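Local coordinates for putative uncharacterized protein (Chaetomium thermophilum, PDB 5T8V) that probably acts, as the HEAT-repeat C-terminal part of the Scc2 cohesin loader, in loading cohesin onto chromatin, at residues Lys1251-Asp1259 against His1272-Leu1283. Residues are numbered along the deposited sequence; the frame is centred on the assembly and turned at random.
Sequences KLVSQIDFD and HVQYSRFIIENL
I1256 lays its CG1-CD1 arm against I1279, the two side chains running past each other in opposite directions with I1256 CG1 3.4 Å from I1279 CD1. I1256 CD1 goes on to meet CG2 of I1280, the two side chains crossing at about a right angle, while I1256 CG2 rests on S1276. With CG1 of I1279 held between its backbone N and carbonyl carbon (chi1 63°), CD1 reaches across to I1256 and to the backbone O of L1252. One turn back from I1256 and one turn on from I1279, L1252 CD1 meets L1283 CD2 at 4.1 Å. These residues pair the C-terminal part of helix 1243-1254 and the residues next to it with helix 1271-1284 in the all-helical, HEAT-repeat solenoid of the loader's C-terminal part; helix 1200-1213 packs on L1252 and Y1275, and helix 1364-1387 on I1256 and I1280. Two polar contacts join Q1255 and I1256 to helix 1271-1284. H1272, its CG anti to the backbone N, donates from NE2 to I1256 O at 2.9 Å; the bond is bent, with an N-H...O angle of 140°, and the donor lies above the carbonyl plane. One face of this imidazole lies over S1276 OG, and F1258 CB packs against H1272 CD2 at 3.5 Å. Y1275 OH donates to Q1255 OE1 over 2.8 Å, the amide and ring planes 76° apart, and Q1205 adds a weak second bond to that oxygen.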
ATOM      1  N   LYS A1251      -3.726 -31.233 -32.641  1.00 64.48           N
ATOM      2  CA  LYS A1251      -3.950 -30.889 -34.040  1.00 64.60           C
ATOM      3  C   LYS A1251      -2.937 -29.853 -34.511  1.00 63.08           C
ATOM      4  O   LYS A1251      -2.386 -29.971 -35.612  1.00 62.95           O
ATOM      5  CB  LYS A1251      -5.381 -30.385 -34.240  1.00 65.51           C
ATOM      6  CG  LYS A1251      -5.737 -30.039 -35.690  1.00 67.34           C
ATOM      7  CD  LYS A1251      -5.347 -31.138 -36.682  1.00 69.52           C
ATOM      8  CE  LYS A1251      -5.991 -32.483 -36.355  1.00 72.40           C
ATOM      9  NZ  LYS A1251      -7.477 -32.458 -36.495  1.00 73.81           N
ATOM     10  N   LEU A1252      -2.666 -28.838 -33.684  1.00 49.62           N
ATOM     11  CA  LEU A1252      -1.605 -27.891 -34.011  1.00 48.12           C
ATOM     12  C   LEU A1252      -0.324 -28.631 -34.364  1.00 47.55           C
ATOM     13  O   LEU A1252       0.257 -28.420 -35.434  1.00 46.99           O
ATOM     14  CB  LEU A1252      -1.364 -26.935 -32.840  1.00 48.08           C
ATOM     15  CG  LEU A1252      -2.287 -25.725 -32.722  1.00 47.77           C
ATOM     16  CD1 LEU A1252      -2.179 -25.116 -31.333  1.00 48.48           C
ATOM     17  CD2 LEU A1252      -1.931 -24.701 -33.782  1.00 47.26           C
ATOM     18  N   VAL A1253       0.115 -29.529 -33.478  1.00 45.86           N
ATOM     19  CA  VAL A1253       1.314 -30.315 -33.752  1.00 46.25           C
ATOM     20  C   VAL A1253       1.165 -31.059 -35.071  1.00 46.68           C
ATOM     21  O   VAL A1253       2.092 -31.094 -35.891  1.00 47.22           O
ATOM     22  CB  VAL A1253       1.598 -31.281 -32.584  1.00 46.67           C
ATOM     23  CG1 VAL A1253       2.829 -32.132 -32.873  1.00 47.05           C
ATOM     24  CG2 VAL A1253       1.781 -30.507 -31.285  1.00 46.74           C
ATOM     25  N   SER A1254      -0.008 -31.652 -35.305  1.00 54.77           N
ATOM     26  CA  SER A1254      -0.212 -32.416 -36.531  1.00 56.27           C
ATOM     27  C   SER A1254      -0.150 -31.519 -37.758  1.00 56.37           C
ATOM     28  O   SER A1254       0.206 -31.984 -38.847  1.00 56.70           O
ATOM     29  CB  SER A1254      -1.550 -33.152 -36.472  1.00 57.61           C
ATOM     30  OG  SER A1254      -1.549 -34.114 -35.429  1.00 58.79           O
ATOM     31  N   GLN A1255      -0.480 -30.236 -37.607  1.00 57.01           N
ATOM     32  CA  GLN A1255      -0.383 -29.308 -38.725  1.00 58.11           C
ATOM     33  C   GLN A1255       1.058 -28.962 -39.071  1.00 60.71           C
ATOM     34  O   GLN A1255       1.289 -28.303 -40.091  1.00 61.40           O
ATOM     35  CB  GLN A1255      -1.162 -28.029 -38.411  1.00 56.14           C
ATOM     36  CG  GLN A1255      -2.670 -28.163 -38.583  1.00 55.10           C
ATOM     37  CD  GLN A1255      -3.115 -27.952 -40.018  1.00 54.89           C
ATOM     38  OE1 GLN A1255      -2.748 -26.964 -40.654  1.00 54.53           O
ATOM     39  NE2 GLN A1255      -3.907 -28.883 -40.536  1.00 55.66           N
ATOM     40  N   ILE A1256       2.025 -29.390 -38.258  1.00 60.22           N
ATOM     41  CA  ILE A1256       3.427 -29.104 -38.536  1.00 61.97           C
ATOM     42  C   ILE A1256       4.101 -30.227 -39.318  1.00 64.68           C
ATOM     43  O   ILE A1256       5.165 -30.001 -39.911  1.00 65.20           O
ATOM     44  CB  ILE A1256       4.196 -28.840 -37.228  1.00 62.04           C
ATOM     45  CG1 ILE A1256       3.462 -27.801 -36.374  1.00 61.29           C
ATOM     46  CG2 ILE A1256       5.596 -28.318 -37.531  1.00 62.93           C
ATOM     47  CD1 ILE A1256       4.014 -27.629 -34.979  1.00 61.12           C
ATOM     48  N   ASP A1257       3.511 -31.422 -39.343  1.00 73.54           N
ATOM     49  CA  ASP A1257       4.064 -32.533 -40.110  1.00 76.69           C
ATOM     50  C   ASP A1257       4.259 -32.107 -41.560  1.00 80.25           C
ATOM     51  O   ASP A1257       3.648 -31.131 -42.008  1.00 80.98           O
ATOM     52  CB  ASP A1257       3.148 -33.757 -40.027  1.00 76.85           C
ATOM     53  CG  ASP A1257       3.916 -35.063 -40.053  1.00 78.42           C
ATOM     54  OD1 ASP A1257       5.083 -35.061 -40.497  1.00 79.69           O
ATOM     55  OD2 ASP A1257       3.349 -36.093 -39.631  1.00 79.05           O
ATOM     56  N   PHE A1258       5.094 -32.827 -42.304  1.00 87.20           N
ATOM     57  CA  PHE A1258       5.447 -32.399 -43.649  1.00 90.82           C
ATOM     58  C   PHE A1258       5.827 -33.603 -44.496  1.00 94.00           C
ATOM     59  O   PHE A1258       6.138 -34.682 -43.985  1.00 92.88           O
ATOM     60  CB  PHE A1258       6.597 -31.387 -43.627  1.00 91.65           C
ATOM     61  CG  PHE A1258       7.798 -31.854 -42.861  1.00 92.37           C
ATOM     62  CD1 PHE A1258       7.873 -31.672 -41.490  1.00 91.25           C
ATOM     63  CD2 PHE A1258       8.853 -32.472 -43.508  1.00 94.48           C
ATOM     64  CE1 PHE A1258       8.976 -32.100 -40.780  1.00 91.76           C
ATOM     65  CE2 PHE A1258       9.959 -32.902 -42.802  1.00 94.73           C
ATOM     66  CZ  PHE A1258      10.021 -32.715 -41.439  1.00 93.51           C
ATOM     67  N   ASP A1259       5.797 -33.390 -45.810  1.00102.52           N
ATOM     68  CA  ASP A1259       6.203 -34.388 -46.793  1.00108.05           C
ATOM     69  C   ASP A1259       7.126 -33.696 -47.784  1.00114.14           C
ATOM     70  O   ASP A1259       6.670 -32.870 -48.583  1.00110.91           O
ATOM     71  CB  ASP A1259       4.990 -34.991 -47.502  1.00109.32           C
ATOM     72  CG  ASP A1259       5.265 -36.375 -48.055  1.00110.81           C
ATOM     73  OD1 ASP A1259       6.446 -36.693 -48.306  1.00111.69           O
ATOM     74  OD2 ASP A1259       4.298 -37.144 -48.239  1.00111.70           O
ATOM     75  N   HIS A1272       5.383 -23.681 -45.723  1.00 77.01           N
ATOM     76  CA  HIS A1272       5.159 -24.545 -44.573  1.00 74.09           C
ATOM     77  C   HIS A1272       6.133 -24.263 -43.435  1.00 71.79           C
ATOM     78  O   HIS A1272       5.835 -24.608 -42.287  1.00 69.85           O
ATOM     79  CB  HIS A1272       5.261 -26.010 -44.994  1.00 74.53           C
ATOM     80  CG  HIS A1272       4.956 -26.973 -43.891  1.00 72.38           C
ATOM     81  ND1 HIS A1272       3.799 -26.906 -43.145  1.00 70.19           N
ATOM     82  CD2 HIS A1272       5.660 -28.019 -43.402  1.00 72.04           C
ATOM     83  CE1 HIS A1272       3.803 -27.874 -42.246  1.00 69.20           C
ATOM     84  NE2 HIS A1272       4.922 -28.564 -42.381  1.00 70.19           N
ATOM     85  N   VAL A1273       7.285 -23.655 -43.719  1.00 68.16           N
ATOM     86  CA  VAL A1273       8.206 -23.278 -42.651  1.00 66.81           C
ATOM     87  C   VAL A1273       7.735 -22.003 -41.963  1.00 64.82           C
ATOM     88  O   VAL A1273       7.820 -21.879 -40.736  1.00 64.26           O
ATOM     89  CB  VAL A1273       9.633 -23.128 -43.207  1.00 68.99           C
ATOM     90  CG1 VAL A1273      10.575 -22.552 -42.147  1.00 68.55           C
ATOM     91  CG2 VAL A1273      10.152 -24.474 -43.691  1.00 70.60           C
ATOM     92  N   GLN A1274       7.241 -21.033 -42.737  1.00 77.38           N
ATOM     93  CA  GLN A1274       6.652 -19.840 -42.140  1.00 75.21           C
ATOM     94  C   GLN A1274       5.439 -20.204 -41.293  1.00 70.84           C
ATOM     95  O   GLN A1274       5.280 -19.708 -40.170  1.00 69.56           O
ATOM     96  CB  GLN A1274       6.269 -18.849 -43.240  1.00 76.85           C
ATOM     97  CG  GLN A1274       5.800 -17.491 -42.735  1.00 78.36           C
ATOM     98  CD  GLN A1274       6.900 -16.708 -42.049  1.00 80.67           C
ATOM     99  OE1 GLN A1274       7.877 -16.301 -42.678  1.00 83.76           O
ATOM    100  NE2 GLN A1274       6.746 -16.491 -40.748  1.00 79.38           N
ATOM    101  N   TYR A1275       4.580 -21.082 -41.815  1.00 53.20           N
ATOM    102  CA  TYR A1275       3.407 -21.527 -41.067  1.00 51.50           C
ATOM    103  C   TYR A1275       3.814 -22.306 -39.818  1.00 50.97           C
ATOM    104  O   TYR A1275       3.333 -22.031 -38.709  1.00 49.72           O
ATOM    105  CB  TYR A1275       2.525 -22.374 -41.989  1.00 51.82           C
ATOM    106  CG  TYR A1275       1.260 -22.916 -41.366  1.00 50.52           C
ATOM    107  CD1 TYR A1275       0.404 -22.091 -40.649  1.00 49.47           C
ATOM    108  CD2 TYR A1275       0.906 -24.249 -41.525  1.00 50.69           C
ATOM    109  CE1 TYR A1275      -0.759 -22.587 -40.088  1.00 49.37           C
ATOM    110  CE2 TYR A1275      -0.252 -24.753 -40.970  1.00 50.41           C
ATOM    111  CZ  TYR A1275      -1.083 -23.918 -40.252  1.00 50.08           C
ATOM    112  OH  TYR A1275      -2.240 -24.418 -39.698  1.00 50.14           O
ATOM    113  N   SER A1276       4.714 -23.279 -39.982  1.00 68.34           N
ATOM    114  CA  SER A1276       5.193 -24.059 -38.846  1.00 68.38           C
ATOM    115  C   SER A1276       5.739 -23.152 -37.752  1.00 66.73           C
ATOM    116  O   SER A1276       5.377 -23.284 -36.579  1.00 66.73           O
ATOM    117  CB  SER A1276       6.264 -25.048 -39.309  1.00 70.83           C
ATOM    118  OG  SER A1276       5.733 -25.977 -40.239  1.00 73.06           O
ATOM    119  N   ARG A1277       6.619 -22.218 -38.122  1.00 56.79           N
ATOM    120  CA  ARG A1277       7.111 -21.241 -37.158  1.00 55.73           C
ATOM    121  C   ARG A1277       5.953 -20.518 -36.484  1.00 53.24           C
ATOM    122  O   ARG A1277       5.928 -20.358 -35.255  1.00 52.27           O
ATOM    123  CB  ARG A1277       8.031 -20.238 -37.854  1.00 57.42           C
ATOM    124  CG  ARG A1277       8.588 -19.172 -36.922  1.00 58.19           C
ATOM    125  CD  ARG A1277       9.431 -18.158 -37.668  1.00 59.87           C
ATOM    126  NE  ARG A1277      10.236 -17.356 -36.751  1.00 61.50           N
ATOM    127  CZ  ARG A1277      11.160 -16.480 -37.131  1.00 64.14           C
ATOM    128  NH1 ARG A1277      11.407 -16.281 -38.419  1.00 65.51           N
ATOM    129  NH2 ARG A1277      11.843 -15.804 -36.217  1.00 65.41           N
ATOM    130  N   PHE A1278       4.978 -20.074 -37.281  1.00 58.05           N
ATOM    131  CA  PHE A1278       3.849 -19.342 -36.723  1.00 57.47           C
ATOM    132  C   PHE A1278       3.162 -20.135 -35.620  1.00 57.36           C
ATOM    133  O   PHE A1278       2.788 -19.570 -34.586  1.00 58.05           O
ATOM    134  CB  PHE A1278       2.844 -18.985 -37.819  1.00 57.38           C
ATOM    135  CG  PHE A1278       1.531 -18.478 -37.288  1.00 56.47           C
ATOM    136  CD1 PHE A1278       1.414 -17.182 -36.818  1.00 56.80           C
ATOM    137  CD2 PHE A1278       0.417 -19.299 -37.253  1.00 56.07           C
ATOM    138  CE1 PHE A1278       0.210 -16.715 -36.323  1.00 56.79           C
ATOM    139  CE2 PHE A1278      -0.787 -18.839 -36.762  1.00 55.82           C
ATOM    140  CZ  PHE A1278      -0.891 -17.545 -36.297  1.00 56.33           C
ATOM    141  N   ILE A1279       2.989 -21.447 -35.810  1.00 50.99           N
ATOM    142  CA  ILE A1279       2.205 -22.230 -34.855  1.00 51.11           C
ATOM    143  C   ILE A1279       3.062 -22.935 -33.809  1.00 50.57           C
ATOM    144  O   ILE A1279       2.503 -23.573 -32.909  1.00 50.78           O
ATOM    145  CB  ILE A1279       1.286 -23.249 -35.563  1.00 52.09           C
ATOM    146  CG1 ILE A1279       2.088 -24.281 -36.356  1.00 52.79           C
ATOM    147  CG2 ILE A1279       0.305 -22.519 -36.472  1.00 52.47           C
ATOM    148  CD1 ILE A1279       1.214 -25.376 -36.958  1.00 53.36           C
ATOM    149  N   ILE A1280       4.389 -22.841 -33.884  1.00 57.65           N
ATOM    150  CA  ILE A1280       5.218 -23.278 -32.758  1.00 58.31           C
ATOM    151  C   ILE A1280       5.489 -22.119 -31.808  1.00 58.39           C
ATOM    152  O   ILE A1280       5.507 -22.298 -30.583  1.00 58.43           O
ATOM    153  CB  ILE A1280       6.533 -23.929 -33.245  1.00 59.10           C
ATOM    154  CG1 ILE A1280       7.426 -22.916 -33.962  1.00 59.87           C
ATOM    155  CG2 ILE A1280       6.249 -25.127 -34.138  1.00 59.04           C
ATOM    156  CD1 ILE A1280       8.535 -22.364 -33.090  1.00 60.69           C
ATOM    157  N   GLU A1281       5.682 -20.914 -32.355  1.00 54.39           N
ATOM    158  CA  GLU A1281       5.805 -19.739 -31.501  1.00 54.79           C
ATOM    159  C   GLU A1281       4.556 -19.543 -30.650  1.00 54.62           C
ATOM    160  O   GLU A1281       4.627 -18.934 -29.576  1.00 54.85           O
ATOM    161  CB  GLU A1281       6.080 -18.503 -32.355  1.00 54.60           C
ATOM    162  CG  GLU A1281       7.453 -18.494 -33.004  1.00 55.63           C
ATOM    163  CD  GLU A1281       7.637 -17.338 -33.970  1.00 57.01           C
ATOM    164  OE1 GLU A1281       6.717 -17.078 -34.772  1.00 55.97           O
ATOM    165  OE2 GLU A1281       8.700 -16.686 -33.922  1.00 59.15           O
ATOM    166  N   ASN A1282       3.407 -20.048 -31.109  1.00 55.41           N
ATOM    167  CA  ASN A1282       2.216 -20.060 -30.265  1.00 56.42           C
ATOM    168  C   ASN A1282       2.339 -21.101 -29.161  1.00 58.51           C
ATOM    169  O   ASN A1282       1.907 -20.867 -28.027  1.00 59.09           O
ATOM    170  CB  ASN A1282       0.966 -20.330 -31.104  1.00 55.75           C
ATOM    171  CG  ASN A1282       0.485 -19.105 -31.855  1.00 55.41           C
ATOM    172  OD1 ASN A1282      -0.074 -18.183 -31.264  1.00 55.84           O
ATOM    173  ND2 ASN A1282       0.682 -19.097 -33.167  1.00 55.33           N
ATOM    174  N   LEU A1283       2.921 -22.262 -29.473  1.00 44.49           N
ATOM    175  CA  LEU A1283       3.069 -23.306 -28.464  1.00 45.28           C
ATOM    176  C   LEU A1283       3.984 -22.852 -27.335  1.00 46.82           C
ATOM    177  O   LEU A1283       3.771 -23.213 -26.172  1.00 47.79           O
ATOM    178  CB  LEU A1283       3.610 -24.585 -29.100  1.00 45.17           C
ATOM    179  CG  LEU A1283       2.725 -25.238 -30.164  1.00 44.05           C
ATOM    180  CD1 LEU A1283       3.470 -26.378 -30.843  1.00 44.31           C
ATOM    181  CD2 LEU A1283       1.417 -25.728 -29.566  1.00 43.88           C
TER